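Local coordinates for protein thioesterase (Streptomyces coelicolor, PDB 3QMW) that probably hydrolyses thioesters as an alpha/beta-hydrolase-fold thioesterase of the prodiginine biosynthetic pathway, at residues A83-D88 / V117-R121; L101-S105 / H239-N243; L109-E113 / C188-W193; G133-L139 / I213-V219. All blocks are in the same frame, centred on the assembly; numbering follows the deposited sequence.

Interaction 1 of 4, residues A83-D88 / V117-R121; sequences AEAVAD and VLRRR
Both segments are helical: 83-88 is a piece of helix 79-91, and 117-121 lies at the C-terminal end of helix 106-120. The backbones come close because small alanines face the second helix. The CA atoms of A87 and L118 are 6.5 Å apart, those of E84 and V117 6.8 Å. The CB of A87 is the small bump between two larger side chains. It lies 4.1 Å from CG1 of V117 (chi1 t) and 3.7 Å from CD2 of L118 (m, t). One helical turn earlier, CB of A83 meets CG2 of V117 at 4.3 Å. Above this apolar floor, R121 stretches back across helix 79-91 with chi2 to chi4 all extended. One face of its guanidinium lies over CB of A87. At its edge, NH1 forms a salt bridge with OD1 of D88 at 2.7 Å; NH2 gives a weak hydrogen bond to O of E84 at 3.2 Å. E91, on the same helix, is a second acidic partner of R121. Toward the solvent, OE2 of E84 forms a long salt bridge with NH1 of R120 at 3.5 Å. This is helix-helix packing of an alpha/beta hydrolase fold, apolar inside and charged outside.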
loop_
_atom_site.group_PDB
_atom_site.type_symbol
_atom_site.label_atom_id
_atom_site.label_comp_id
_atom_site.label_asym_id
_atom_site.label_seq_id
_atom_site.Cartn_x
_atom_site.Cartn_y
_atom_site.Cartn_z
ATOM N N ALA D 83 -4.906 22.973 -18.619
ATOM C CA ALA D 83 -5.855 21.865 -18.522
ATOM C C ALA D 83 -6.294 21.364 -19.904
ATOM O O ALA D 83 -6.398 20.159 -20.125
ATOM C CB ALA D 83 -7.058 22.272 -17.693
ATOM N N GLU D 84 -6.529 22.297 -20.832
ATOM C CA GLU D 84 -6.924 21.958 -22.211
ATOM C C GLU D 84 -5.799 21.319 -23.019
ATOM O O GLU D 84 -6.039 20.382 -23.772
ATOM C CB GLU D 84 -7.503 23.186 -22.943
ATOM C CG GLU D 84 -8.958 23.447 -22.562
ATOM C CD GLU D 84 -9.580 24.660 -23.223
ATOM O OE1 GLU D 84 -8.862 25.635 -23.559
ATOM O OE2 GLU D 84 -10.822 24.637 -23.377
ATOM N N ALA D 85 -4.578 21.814 -22.856
ATOM C CA ALA D 85 -3.406 21.180 -23.475
ATOM C C ALA D 85 -3.250 19.745 -22.963
ATOM O O ALA D 85 -2.994 18.822 -23.748
ATOM C CB ALA D 85 -2.144 21.992 -23.189
ATOM N N VAL D 86 -3.417 19.578 -21.646
ATOM C CA VAL D 86 -3.300 18.270 -20.981
ATOM C C VAL D 86 -4.301 17.233 -21.516
ATOM O O VAL D 86 -3.949 16.072 -21.764
ATOM C CB VAL D 86 -3.480 18.404 -19.438
ATOM C CG1 VAL D 86 -3.827 17.055 -18.799
ATOM C CG2 VAL D 86 -2.236 19.011 -18.796
ATOM N N ALA D 87 -5.549 17.662 -21.680
ATOM C CA ALA D 87 -6.605 16.789 -22.170
ATOM C C ALA D 87 -6.348 16.430 -23.631
ATOM O O ALA D 87 -6.527 15.276 -24.030
ATOM C CB ALA D 87 -7.967 17.450 -21.995
ATOM N N ASP D 88 -5.897 17.407 -24.420
ATOM C CA ASP D 88 -5.494 17.144 -25.800
ATOM C C ASP D 88 -4.521 15.980 -25.822
ATOM O O ASP D 88 -4.783 14.964 -26.454
ATOM C CB ASP D 88 -4.851 18.381 -26.446
ATOM C CG ASP D 88 -5.855 19.502 -26.716
ATOM O OD1 ASP D 88 -7.062 19.213 -26.897
ATOM O OD2 ASP D 88 -5.432 20.680 -26.757
ATOM N N VAL D 117 -12.801 19.389 -17.910
ATOM C CA VAL D 117 -12.589 19.599 -19.341
ATOM C C VAL D 117 -12.848 18.338 -20.175
ATOM O O VAL D 117 -13.336 18.433 -21.293
ATOM C CB VAL D 117 -11.176 20.167 -19.614
ATOM C CG1 VAL D 117 -10.853 20.155 -21.108
ATOM C CG2 VAL D 117 -11.064 21.581 -19.033
ATOM N N LEU D 118 -12.536 17.165 -19.641
ATOM C CA LEU D 118 -12.826 15.917 -20.351
ATOM C C LEU D 118 -14.334 15.583 -20.328
ATOM O O LEU D 118 -14.833 14.875 -21.211
ATOM C CB LEU D 118 -12.001 14.763 -19.772
ATOM C CG LEU D 118 -10.490 14.845 -20.039
ATOM C CD1 LEU D 118 -9.729 13.957 -19.064
ATOM C CD2 LEU D 118 -10.151 14.471 -21.476
ATOM N N ARG D 119 -15.051 16.088 -19.321
ATOM C CA ARG D 119 -16.516 15.961 -19.266
ATOM C C ARG D 119 -17.163 16.790 -20.365
ATOM O O ARG D 119 -17.953 16.263 -21.153
ATOM C CB ARG D 119 -17.081 16.391 -17.902
ATOM C CG ARG D 119 -18.616 16.365 -17.811
ATOM C CD ARG D 119 -19.106 16.480 -16.377
ATOM N NE ARG D 119 -18.843 17.796 -15.794
ATOM C CZ ARG D 119 -19.306 18.215 -14.610
ATOM N NH1 ARG D 119 -20.076 17.434 -13.855
ATOM N NH2 ARG D 119 -19.004 19.436 -14.177
ATOM N N ARG D 120 -16.820 18.077 -20.422
ATOM C CA ARG D 120 -17.348 18.979 -21.454
ATOM C C ARG D 120 -17.149 18.419 -22.868
ATOM O O ARG D 120 -18.025 18.556 -23.720
ATOM C CB ARG D 120 -16.712 20.374 -21.362
ATOM C CG ARG D 120 -16.876 21.074 -20.003
ATOM C CD ARG D 120 -16.856 22.609 -20.130
ATOM N NE ARG D 120 -15.840 23.093 -21.074
ATOM C CZ ARG D 120 -14.593 23.453 -20.759
ATOM N NH1 ARG D 120 -13.769 23.876 -21.715
ATOM N NH2 ARG D 120 -14.159 23.396 -19.503
ATOM N N ARG D 121 -16.004 17.783 -23.103
ATOM C CA ARG D 121 -15.702 17.182 -24.398
ATOM C C ARG D 121 -16.368 15.821 -24.550
ATOM O O ARG D 121 -16.281 15.196 -25.608
ATOM C CB ARG D 121 -14.192 17.031 -24.572
ATOM C CG ARG D 121 -13.415 18.345 -24.591
ATOM C CD ARG D 121 -11.972 18.077 -24.969
ATOM N NE ARG D 121 -11.080 19.223 -24.759
ATOM C CZ ARG D 121 -9.793 19.252 -25.118
ATOM N NH1 ARG D 121 -9.230 18.205 -25.719
ATOM N NH2 ARG D 121 -9.062 20.336 -24.881
#

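Interaction 2 of 4, residues L101-S105 / H239-N243; sequences LFGHS and HFFLN
Two hydrogen bonds made by side chains of the first segment hold this contact. OG of S105 and NE2 of H239 are 3.0 Å apart, and either could be the donor. NE2 of H104 donates to the carbonyl O of H239 at 2.7 Å. Segment 101-105 is extended along strand 99-104 until S105, whose phi/psi of 60/-132 makes a strained turn just before a helix. Segment 239-243 is a loop that becomes a 3-10 turn at 241-243. It runs roughly against the strand, with end-to-end directions 147° apart. The CA atoms of H104 and L242, and of S105 and H239, are each 8.2 Å apart. H104 (chi1 t, chi2 66°) sits at the centre. Its ring edge points at the face of F241 (chi1 p), a T-shaped pair with centroids 5.5 Å apart. L242 lies over one face of the H104 ring, and its CD2 is 3.7 Å from CB of H104. Farther out, CD2 of L242 touches the edge of the F102 ring, 4.3 Å from CE2. H239 uses chi1 t to bring its ring to the serine. Its ND1 is hydrogen-bonded to OD1 of D211. The Asp-His-Ser chain and the G103-S105-G107 turn are consistent with the catalytic triad and nucleophile elbow of alpha/beta hydrolases. S105 would be the nucleophile, with H239 placed to take its proton.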
loop_
_atom_site.group_PDB
_atom_site.type_symbol
_atom_site.label_atom_id
_atom_site.label_comp_id
_atom_site.label_asym_id
_atom_site.label_seq_id
_atom_site.Cartn_x
_atom_site.Cartn_y
_atom_site.Cartn_z
ATOM N N LEU D 101 -7.208 9.945 -11.716
ATOM C CA LEU D 101 -6.396 11.139 -11.589
ATOM C C LEU D 101 -5.890 11.263 -10.172
ATOM O O LEU D 101 -6.681 11.198 -9.222
ATOM C CB LEU D 101 -7.211 12.395 -11.966
ATOM C CG LEU D 101 -7.915 12.356 -13.334
ATOM C CD1 LEU D 101 -8.881 13.513 -13.493
ATOM C CD2 LEU D 101 -6.884 12.287 -14.492
ATOM N N PHE D 102 -4.567 11.425 -10.053
ATOM C CA PHE D 102 -3.921 11.898 -8.834
ATOM C C PHE D 102 -3.252 13.262 -9.037
ATOM O O PHE D 102 -2.543 13.474 -10.026
ATOM C CB PHE D 102 -2.834 10.943 -8.335
ATOM C CG PHE D 102 -2.069 11.519 -7.189
ATOM C CD1 PHE D 102 -2.583 11.462 -5.907
ATOM C CD2 PHE D 102 -0.907 12.233 -7.403
ATOM C CE1 PHE D 102 -1.912 12.058 -4.846
ATOM C CE2 PHE D 102 -0.240 12.831 -6.343
ATOM C CZ PHE D 102 -0.738 12.739 -5.070
ATOM N N GLY D 103 -3.429 14.162 -8.074
ATOM C CA GLY D 103 -2.695 15.407 -8.069
ATOM C C GLY D 103 -2.357 15.847 -6.664
ATOM O O GLY D 103 -3.160 15.687 -5.759
ATOM N N HIS D 104 -1.188 16.402 -6.470
ATOM C CA HIS D 104 -0.837 16.924 -5.187
ATOM C C HIS D 104 -0.717 18.414 -5.275
ATOM O O HIS D 104 0.036 18.906 -6.038
ATOM C CB HIS D 104 0.489 16.349 -4.733
ATOM C CG HIS D 104 0.965 16.898 -3.431
ATOM N ND1 HIS D 104 0.316 16.668 -2.251
ATOM C CD2 HIS D 104 2.036 17.648 -3.119
ATOM C CE1 HIS D 104 0.939 17.280 -1.275
ATOM N NE2 HIS D 104 1.986 17.887 -1.776
ATOM N N SER D 105 -1.428 19.142 -4.447
ATOM C CA SER D 105 -1.299 20.573 -4.470
ATOM C C SER D 105 -1.692 21.094 -5.848
ATOM O O SER D 105 -2.722 20.783 -6.347
ATOM C CB SER D 105 0.115 20.954 -4.104
ATOM O OG SER D 105 0.173 22.273 -3.645
ATOM N N HIS D 239 2.982 19.730 4.063
ATOM C CA HIS D 239 2.587 19.964 2.677
ATOM C C HIS D 239 3.436 19.166 1.678
ATOM O O HIS D 239 2.960 18.847 0.592
ATOM C CB HIS D 239 2.689 21.466 2.369
ATOM C CG HIS D 239 2.014 21.878 1.099
ATOM N ND1 HIS D 239 0.734 22.390 1.072
ATOM C CD2 HIS D 239 2.448 21.879 -0.184
ATOM C CE1 HIS D 239 0.406 22.681 -0.176
ATOM N NE2 HIS D 239 1.427 22.378 -0.958
ATOM N N PHE D 240 4.681 18.857 2.044
ATOM C CA PHE D 240 5.613 18.154 1.150
ATOM C C PHE D 240 5.914 16.688 1.525
ATOM O O PHE D 240 6.869 16.087 1.005
ATOM C CB PHE D 240 6.924 18.946 1.043
ATOM C CG PHE D 240 6.905 19.987 -0.031
ATOM C CD1 PHE D 240 6.682 21.326 0.281
ATOM C CD2 PHE D 240 7.108 19.629 -1.359
ATOM C CE1 PHE D 240 6.663 22.296 -0.716
ATOM C CE2 PHE D 240 7.089 20.587 -2.364
ATOM C CZ PHE D 240 6.865 21.926 -2.041
ATOM N N PHE D 241 5.087 16.103 2.388
ATOM C CA PHE D 241 5.233 14.688 2.760
ATOM C C PHE D 241 5.527 13.761 1.556
ATOM O O PHE D 241 6.278 12.783 1.689
ATOM C CB PHE D 241 3.992 14.187 3.534
ATOM C CG PHE D 241 2.741 14.004 2.686
ATOM C CD1 PHE D 241 2.641 12.962 1.770
ATOM C CD2 PHE D 241 1.654 14.846 2.841
ATOM C CE1 PHE D 241 1.492 12.793 1.012
ATOM C CE2 PHE D 241 0.499 14.677 2.090
ATOM C CZ PHE D 241 0.417 13.656 1.177
ATOM N N LEU D 242 4.950 14.098 0.398
ATOM C CA LEU D 242 5.002 13.273 -0.819
ATOM C C LEU D 242 6.408 12.866 -1.260
ATOM O O LEU D 242 6.582 11.835 -1.907
ATOM C CB LEU D 242 4.313 14.014 -1.979
ATOM C CG LEU D 242 4.035 13.192 -3.236
ATOM C CD1 LEU D 242 3.157 12.020 -2.877
ATOM C CD2 LEU D 242 3.387 14.027 -4.298
ATOM N N ASN D 243 7.400 13.680 -0.925
ATOM C CA ASN D 243 8.777 13.399 -1.311
ATOM C C ASN D 243 9.294 12.093 -0.704
ATOM O O ASN D 243 9.917 11.293 -1.399
ATOM C CB ASN D 243 9.693 14.564 -0.911
ATOM C CG ASN D 243 9.243 15.897 -1.501
ATOM O OD1 ASN D 243 8.801 15.970 -2.658
ATOM N ND2 ASN D 243 9.352 16.957 -0.704
#

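Interaction 3 of 4, residues L109-E113 / C188-W193; sequences LLAYE and CERYDW
This is a buried contact of mixed character, where the helix after the S105 turn meets the end of helix 178-189 and the loop beyond it. Segment 109-113 is regular helix. In the other segment a weakly bonded helical end at 188-189 opens into an extended chain at Y191-W193. The two backbones spread apart: CA atoms are 7.6 Å apart at L109 and C188, but 10.0 Å at E113 and W193. Long side chains fill the gap. Y191 (chi1 t, chi2 87°) reaches across, and its OH donates a very short hydrogen bond of 2.5 Å to OE2 of E113 (m, m). L109 (t, p) sets CD1 over the Y191 ring face, a CH-pi contact 4.0 Å from the centroid. CD2 of L109 also lies 4.3 Å from CA of C188. Next to these, Y112 and W193, both chi1 t, meet by their polar ends: NE1 of W193 donates to OH of Y112 at 3.0 Å. The apolar packing and the two buried hydrogen bonds tie the loop to helix 106-120. Y225 meets the rings of both W193 and Y112. M79 of helix 79-91 touches E113 and Y191, while L110 turns to F36 of strand 31-36 in the central sheet.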
loop_
_atom_site.group_PDB
_atom_site.type_symbol
_atom_site.label_atom_id
_atom_site.label_comp_id
_atom_site.label_asym_id
_atom_site.label_seq_id
_atom_site.Cartn_x
_atom_site.Cartn_y
_atom_site.Cartn_z
ATOM N N LEU D 109 -5.559 20.821 -7.955
ATOM C CA LEU D 109 -6.345 21.841 -8.649
ATOM C C LEU D 109 -6.349 21.548 -10.141
ATOM O O LEU D 109 -7.398 21.580 -10.773
ATOM C CB LEU D 109 -5.793 23.253 -8.354
ATOM C CG LEU D 109 -6.590 24.474 -8.861
ATOM C CD1 LEU D 109 -8.096 24.306 -8.696
ATOM C CD2 LEU D 109 -6.125 25.742 -8.178
ATOM N N LEU D 110 -5.174 21.211 -10.677
ATOM C CA LEU D 110 -5.017 20.897 -12.101
ATOM C C LEU D 110 -5.755 19.624 -12.477
ATOM O O LEU D 110 -6.353 19.563 -13.546
ATOM C CB LEU D 110 -3.535 20.794 -12.477
ATOM C CG LEU D 110 -3.152 20.143 -13.819
ATOM C CD1 LEU D 110 -4.026 20.578 -14.994
ATOM C CD2 LEU D 110 -1.701 20.445 -14.105
ATOM N N ALA D 111 -5.708 18.623 -11.598
ATOM C CA ALA D 111 -6.421 17.356 -11.800
ATOM C C ALA D 111 -7.928 17.572 -11.997
ATOM O O ALA D 111 -8.526 17.094 -12.971
ATOM C CB ALA D 111 -6.187 16.442 -10.611
ATOM N N TYR D 112 -8.519 18.305 -11.057
ATOM C CA TYR D 112 -9.938 18.657 -11.082
ATOM C C TYR D 112 -10.320 19.348 -12.395
ATOM O O TYR D 112 -11.260 18.934 -13.078
ATOM C CB TYR D 112 -10.244 19.539 -9.859
ATOM C CG TYR D 112 -11.580 20.244 -9.859
ATOM C CD1 TYR D 112 -12.771 19.539 -10.025
ATOM C CD2 TYR D 112 -11.655 21.621 -9.655
ATOM C CE1 TYR D 112 -14.003 20.195 -10.009
ATOM C CE2 TYR D 112 -12.870 22.278 -9.639
ATOM C CZ TYR D 112 -14.039 21.562 -9.813
ATOM O OH TYR D 112 -15.239 22.227 -9.801
ATOM N N GLU D 113 -9.565 20.382 -12.756
ATOM C CA GLU D 113 -9.814 21.121 -13.991
ATOM C C GLU D 113 -9.747 20.263 -15.248
ATOM O O GLU D 113 -10.607 20.388 -16.110
ATOM C CB GLU D 113 -8.853 22.288 -14.108
ATOM C CG GLU D 113 -9.180 23.409 -13.140
ATOM C CD GLU D 113 -10.387 24.221 -13.563
ATOM O OE1 GLU D 113 -10.537 24.504 -14.778
ATOM O OE2 GLU D 113 -11.181 24.584 -12.670
ATOM N N CYS D 188 -2.383 29.046 -9.948
ATOM C CA CYS D 188 -3.111 28.710 -8.716
ATOM C C CYS D 188 -3.671 29.918 -7.980
ATOM O O CYS D 188 -4.516 29.769 -7.097
ATOM C CB CYS D 188 -2.196 27.957 -7.744
ATOM S SG CYS D 188 -1.699 26.325 -8.302
ATOM N N GLU D 189 -3.185 31.105 -8.319
ATOM C CA GLU D 189 -3.519 32.314 -7.564
ATOM C C GLU D 189 -4.275 33.349 -8.398
ATOM O O GLU D 189 -4.919 34.244 -7.848
ATOM C CB GLU D 189 -2.233 32.893 -6.985
ATOM C CG GLU D 189 -1.475 31.881 -6.104
ATOM C CD GLU D 189 -0.081 32.345 -5.695
ATOM O OE1 GLU D 189 0.521 33.170 -6.412
ATOM O OE2 GLU D 189 0.421 31.887 -4.646
ATOM N N ARG D 190 -4.166 33.219 -9.721
ATOM C CA ARG D 190 -4.970 33.963 -10.696
ATOM C C ARG D 190 -6.196 33.143 -11.084
ATOM O O ARG D 190 -7.023 33.578 -11.884
ATOM C CB ARG D 190 -4.156 34.244 -11.970
ATOM C CG ARG D 190 -2.801 34.928 -11.754
ATOM C CD ARG D 190 -2.926 36.340 -11.200
ATOM N NE ARG D 190 -3.675 37.222 -12.095
ATOM C CZ ARG D 190 -4.032 38.473 -11.804
ATOM N NH1 ARG D 190 -3.705 39.024 -10.632
ATOM N NH2 ARG D 190 -4.721 39.185 -12.692
ATOM N N TYR D 191 -6.281 31.929 -10.550
ATOM C CA TYR D 191 -7.459 31.085 -10.708
ATOM C C TYR D 191 -8.531 31.615 -9.783
ATOM O O TYR D 191 -8.253 31.935 -8.625
ATOM C CB TYR D 191 -7.105 29.646 -10.324
ATOM C CG TYR D 191 -8.232 28.631 -10.377
ATOM C CD1 TYR D 191 -8.543 27.968 -11.561
ATOM C CD2 TYR D 191 -8.948 28.297 -9.228
ATOM C CE1 TYR D 191 -9.552 27.029 -11.610
ATOM C CE2 TYR D 191 -9.961 27.356 -9.264
ATOM C CZ TYR D 191 -10.259 26.726 -10.457
ATOM O OH TYR D 191 -11.260 25.787 -10.481
ATOM N N ASP D 192 -9.746 31.742 -10.303
ATOM C CA ASP D 192 -10.918 31.914 -9.449
ATOM C C ASP D 192 -12.005 31.001 -9.984
ATOM O O ASP D 192 -12.231 30.935 -11.188
ATOM C CB ASP D 192 -11.382 33.377 -9.376
ATOM C CG ASP D 192 -11.927 33.749 -7.994
ATOM O OD1 ASP D 192 -11.149 33.739 -7.020
ATOM O OD2 ASP D 192 -13.138 34.058 -7.879
ATOM N N TRP D 193 -12.664 30.288 -9.077
ATOM C CA TRP D 193 -13.533 29.186 -9.459
ATOM C C TRP D 193 -14.840 29.649 -10.120
ATOM O O TRP D 193 -15.757 30.104 -9.441
ATOM C CB TRP D 193 -13.812 28.293 -8.247
ATOM C CG TRP D 193 -14.721 27.157 -8.529
ATOM C CD1 TRP D 193 -14.448 26.051 -9.277
ATOM C CD2 TRP D 193 -16.066 27.012 -8.068
ATOM N NE1 TRP D 193 -15.545 25.219 -9.311
ATOM C CE2 TRP D 193 -16.554 25.790 -8.580
ATOM C CE3 TRP D 193 -16.909 27.800 -7.273
ATOM C CZ2 TRP D 193 -17.848 25.330 -8.318
ATOM C CZ3 TRP D 193 -18.198 27.343 -7.012
ATOM C CH2 TRP D 193 -18.654 26.119 -7.532
#

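Interaction 4 of 4, residues G133-L139 / I213-V219; sequences GSRAPHL and IATPEMV
G133 follows strand 129-132 with a positive phi (50/35). Its C atom lies 3.4 Å from CB of A214. S134 turns its side chain away, but its O is 3.9 Å from CG2 of V219. The CA atoms of R135 and M218 are 4.7 Å apart, the closest backbone approach, and their CB atoms pack at 3.8 Å. The R135 side chain (p, t, p) curls so that NH1 donates to O of L139 at 3.1 Å and forms a salt bridge with D142. One water links the two segments, 3.2 Å from N of R135 and 3.1 Å from O of I213. A136 N then donates to M218 O at 3.2 Å. After P137 begins a 3-10 turn, L139 (m, t) sets CD1 4.0 Å from CG of M218 (m, t, t). The contact lies beside the probable triad: I213 N and A214 N make weak hydrogen bonds to D211, and I213 touches H239. It pins the loop after strand 129-132 to helix 216-220. V219 rests on strands 203-208 and 230-235; P137 reaches L109 and Y112 of helix 106-120.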
loop_
_atom_site.group_PDB
_atom_site.type_symbol
_atom_site.label_atom_id
_atom_site.label_comp_id
_atom_site.label_asym_id
_atom_site.label_seq_id
_atom_site.Cartn_x
_atom_site.Cartn_y
_atom_site.Cartn_z
ATOM N N GLY D 133 -2.887 17.334 -0.256
ATOM C CA GLY D 133 -2.355 18.646 0.086
ATOM C C GLY D 133 -2.949 19.806 -0.694
ATOM O O GLY D 133 -2.250 20.768 -0.995
ATOM N N SER D 134 -4.234 19.730 -1.021
ATOM C CA SER D 134 -4.895 20.795 -1.784
ATOM C C SER D 134 -6.230 21.202 -1.170
ATOM O O SER D 134 -7.072 20.356 -0.875
ATOM C CB SER D 134 -5.111 20.350 -3.233
ATOM O OG SER D 134 -5.787 21.347 -3.980
ATOM N N ARG D 135 -6.406 22.504 -0.972
ATOM C CA ARG D 135 -7.703 23.079 -0.584
ATOM C C ARG D 135 -8.724 22.929 -1.710
ATOM O O ARG D 135 -8.364 22.662 -2.861
ATOM C CB ARG D 135 -7.545 24.563 -0.264
ATOM C CG ARG D 135 -7.063 25.393 -1.472
ATOM C CD ARG D 135 -6.840 26.844 -1.148
ATOM N NE ARG D 135 -5.987 27.025 0.017
ATOM C CZ ARG D 135 -5.570 28.210 0.453
ATOM N NH1 ARG D 135 -5.903 29.331 -0.191
ATOM N NH2 ARG D 135 -4.804 28.277 1.537
ATOM N N ALA D 136 -9.994 23.118 -1.381
ATOM C CA ALA D 136 -11.047 23.080 -2.388
ATOM C C ALA D 136 -10.870 24.223 -3.405
ATOM O O ALA D 136 -10.448 25.319 -3.028
ATOM C CB ALA D 136 -12.401 23.175 -1.722
ATOM N N PRO D 137 -11.192 23.973 -4.691
ATOM C CA PRO D 137 -11.022 24.936 -5.791
ATOM C C PRO D 137 -11.544 26.360 -5.530
ATOM O O PRO D 137 -10.794 27.330 -5.708
ATOM C CB PRO D 137 -11.779 24.282 -6.943
ATOM C CG PRO D 137 -11.661 22.823 -6.668
ATOM C CD PRO D 137 -11.628 22.656 -5.187
ATOM N N HIS D 138 -12.787 26.491 -5.073
ATOM C CA HIS D 138 -13.328 27.817 -4.749
ATOM C C HIS D 138 -12.469 28.599 -3.748
ATOM O O HIS D 138 -12.563 29.833 -3.697
ATOM C CB HIS D 138 -14.790 27.748 -4.258
ATOM C CG HIS D 138 -14.962 27.152 -2.890
ATOM N ND1 HIS D 138 -15.427 25.869 -2.687
ATOM C CD2 HIS D 138 -14.760 27.677 -1.655
ATOM C CE1 HIS D 138 -15.487 25.624 -1.388
ATOM N NE2 HIS D 138 -15.084 26.705 -0.740
ATOM N N LEU D 139 -11.641 27.895 -2.966
ATOM C CA LEU D 139 -10.770 28.540 -1.973
ATOM C C LEU D 139 -9.436 29.016 -2.552
ATOM O O LEU D 139 -8.598 29.518 -1.802
ATOM C CB LEU D 139 -10.499 27.603 -0.776
ATOM C CG LEU D 139 -11.606 27.394 0.269
ATOM C CD1 LEU D 139 -11.324 26.163 1.132
ATOM C CD2 LEU D 139 -11.759 28.644 1.139
ATOM N N ILE D 213 -1.432 25.037 4.406
ATOM C CA ILE D 213 -2.018 25.390 3.108
ATOM C C ILE D 213 -3.150 24.435 2.700
ATOM O O ILE D 213 -3.939 24.753 1.811
ATOM C CB ILE D 213 -0.928 25.451 1.990
ATOM C CG1 ILE D 213 0.278 26.282 2.450
ATOM C CG2 ILE D 213 -1.494 26.035 0.693
ATOM C CD1 ILE D 213 -0.085 27.599 3.146
ATOM N N ALA D 214 -3.221 23.273 3.347
ATOM C CA ALA D 214 -4.353 22.367 3.182
ATOM C C ALA D 214 -4.770 21.778 4.531
ATOM O O ALA D 214 -4.384 20.658 4.878
ATOM C CB ALA D 214 -4.019 21.271 2.185
ATOM N N THR D 215 -5.548 22.556 5.288
ATOM C CA THR D 215 -6.103 22.115 6.576
ATOM C C THR D 215 -7.326 21.226 6.351
ATOM O O THR D 215 -7.963 21.305 5.301
ATOM C CB THR D 215 -6.525 23.312 7.470
ATOM O OG1 THR D 215 -7.430 24.161 6.753
ATOM C CG2 THR D 215 -5.313 24.128 7.902
ATOM N N PRO D 216 -7.658 20.374 7.335
ATOM C CA PRO D 216 -8.802 19.466 7.226
ATOM C C PRO D 216 -10.076 20.129 6.678
ATOM O O PRO D 216 -10.688 19.624 5.729
ATOM C CB PRO D 216 -9.010 19.002 8.672
ATOM C CG PRO D 216 -7.660 19.046 9.272
ATOM C CD PRO D 216 -6.893 20.140 8.574
ATOM N N GLU D 217 -10.460 21.251 7.278
ATOM C CA GLU D 217 -11.623 22.017 6.815
ATOM C C GLU D 217 -11.520 22.445 5.334
ATOM O O GLU D 217 -12.536 22.479 4.629
ATOM C CB GLU D 217 -11.860 23.240 7.721
ATOM C CG GLU D 217 -10.714 24.260 7.713
ATOM C CD GLU D 217 -10.900 25.407 8.701
ATOM O OE1 GLU D 217 -12.058 25.604 9.140
ATOM O OE2 GLU D 217 -9.909 26.102 9.042
ATOM N N MET D 218 -10.306 22.760 4.871
ATOM C CA MET D 218 -10.074 23.109 3.464
ATOM C C MET D 218 -10.235 21.889 2.570
ATOM O O MET D 218 -10.818 21.968 1.490
ATOM C CB MET D 218 -8.668 23.694 3.252
ATOM C CG MET D 218 -8.470 25.100 3.793
ATOM S SD MET D 218 -6.735 25.633 3.793
ATOM C CE MET D 218 -6.879 27.206 4.646
ATOM N N VAL D 219 -9.708 20.761 3.028
ATOM C CA VAL D 219 -9.788 19.516 2.275
ATOM C C VAL D 219 -11.202 18.955 2.356
ATOM O O VAL D 219 -11.707 18.380 1.393
ATOM C CB VAL D 219 -8.774 18.478 2.788
ATOM C CG1 VAL D 219 -8.783 17.229 1.901
ATOM C CG2 VAL D 219 -7.379 19.096 2.836
HETATM O O HOH W 1 -3.530 23.959 -1.156
#

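How the interactions relate
Interaction 2 lies nearest the centre of the chain, at the end of strand 99-104. Interactions 3 and 4 touch it; interaction 1 lies farther out, its centre 21 Å away. All four belong to one alpha/beta hydrolase domain. Interactions 1 and 3 share helix 106-120, with centres 14 Å apart, and touch through A83 and E113. Interactions 3 and 4 have centres 12 Å apart and meet where Y112 packs on P137. Interaction 4 touches interaction 2 where G133 and I213 reach H239. Along the chain, interaction 2 spans both segments of interactions 3 and 4, whose own segments alternate. Interaction 1 is complete before interaction 4 begins. Touching contacts therefore run from the outer helix pair to the probable catalytic site.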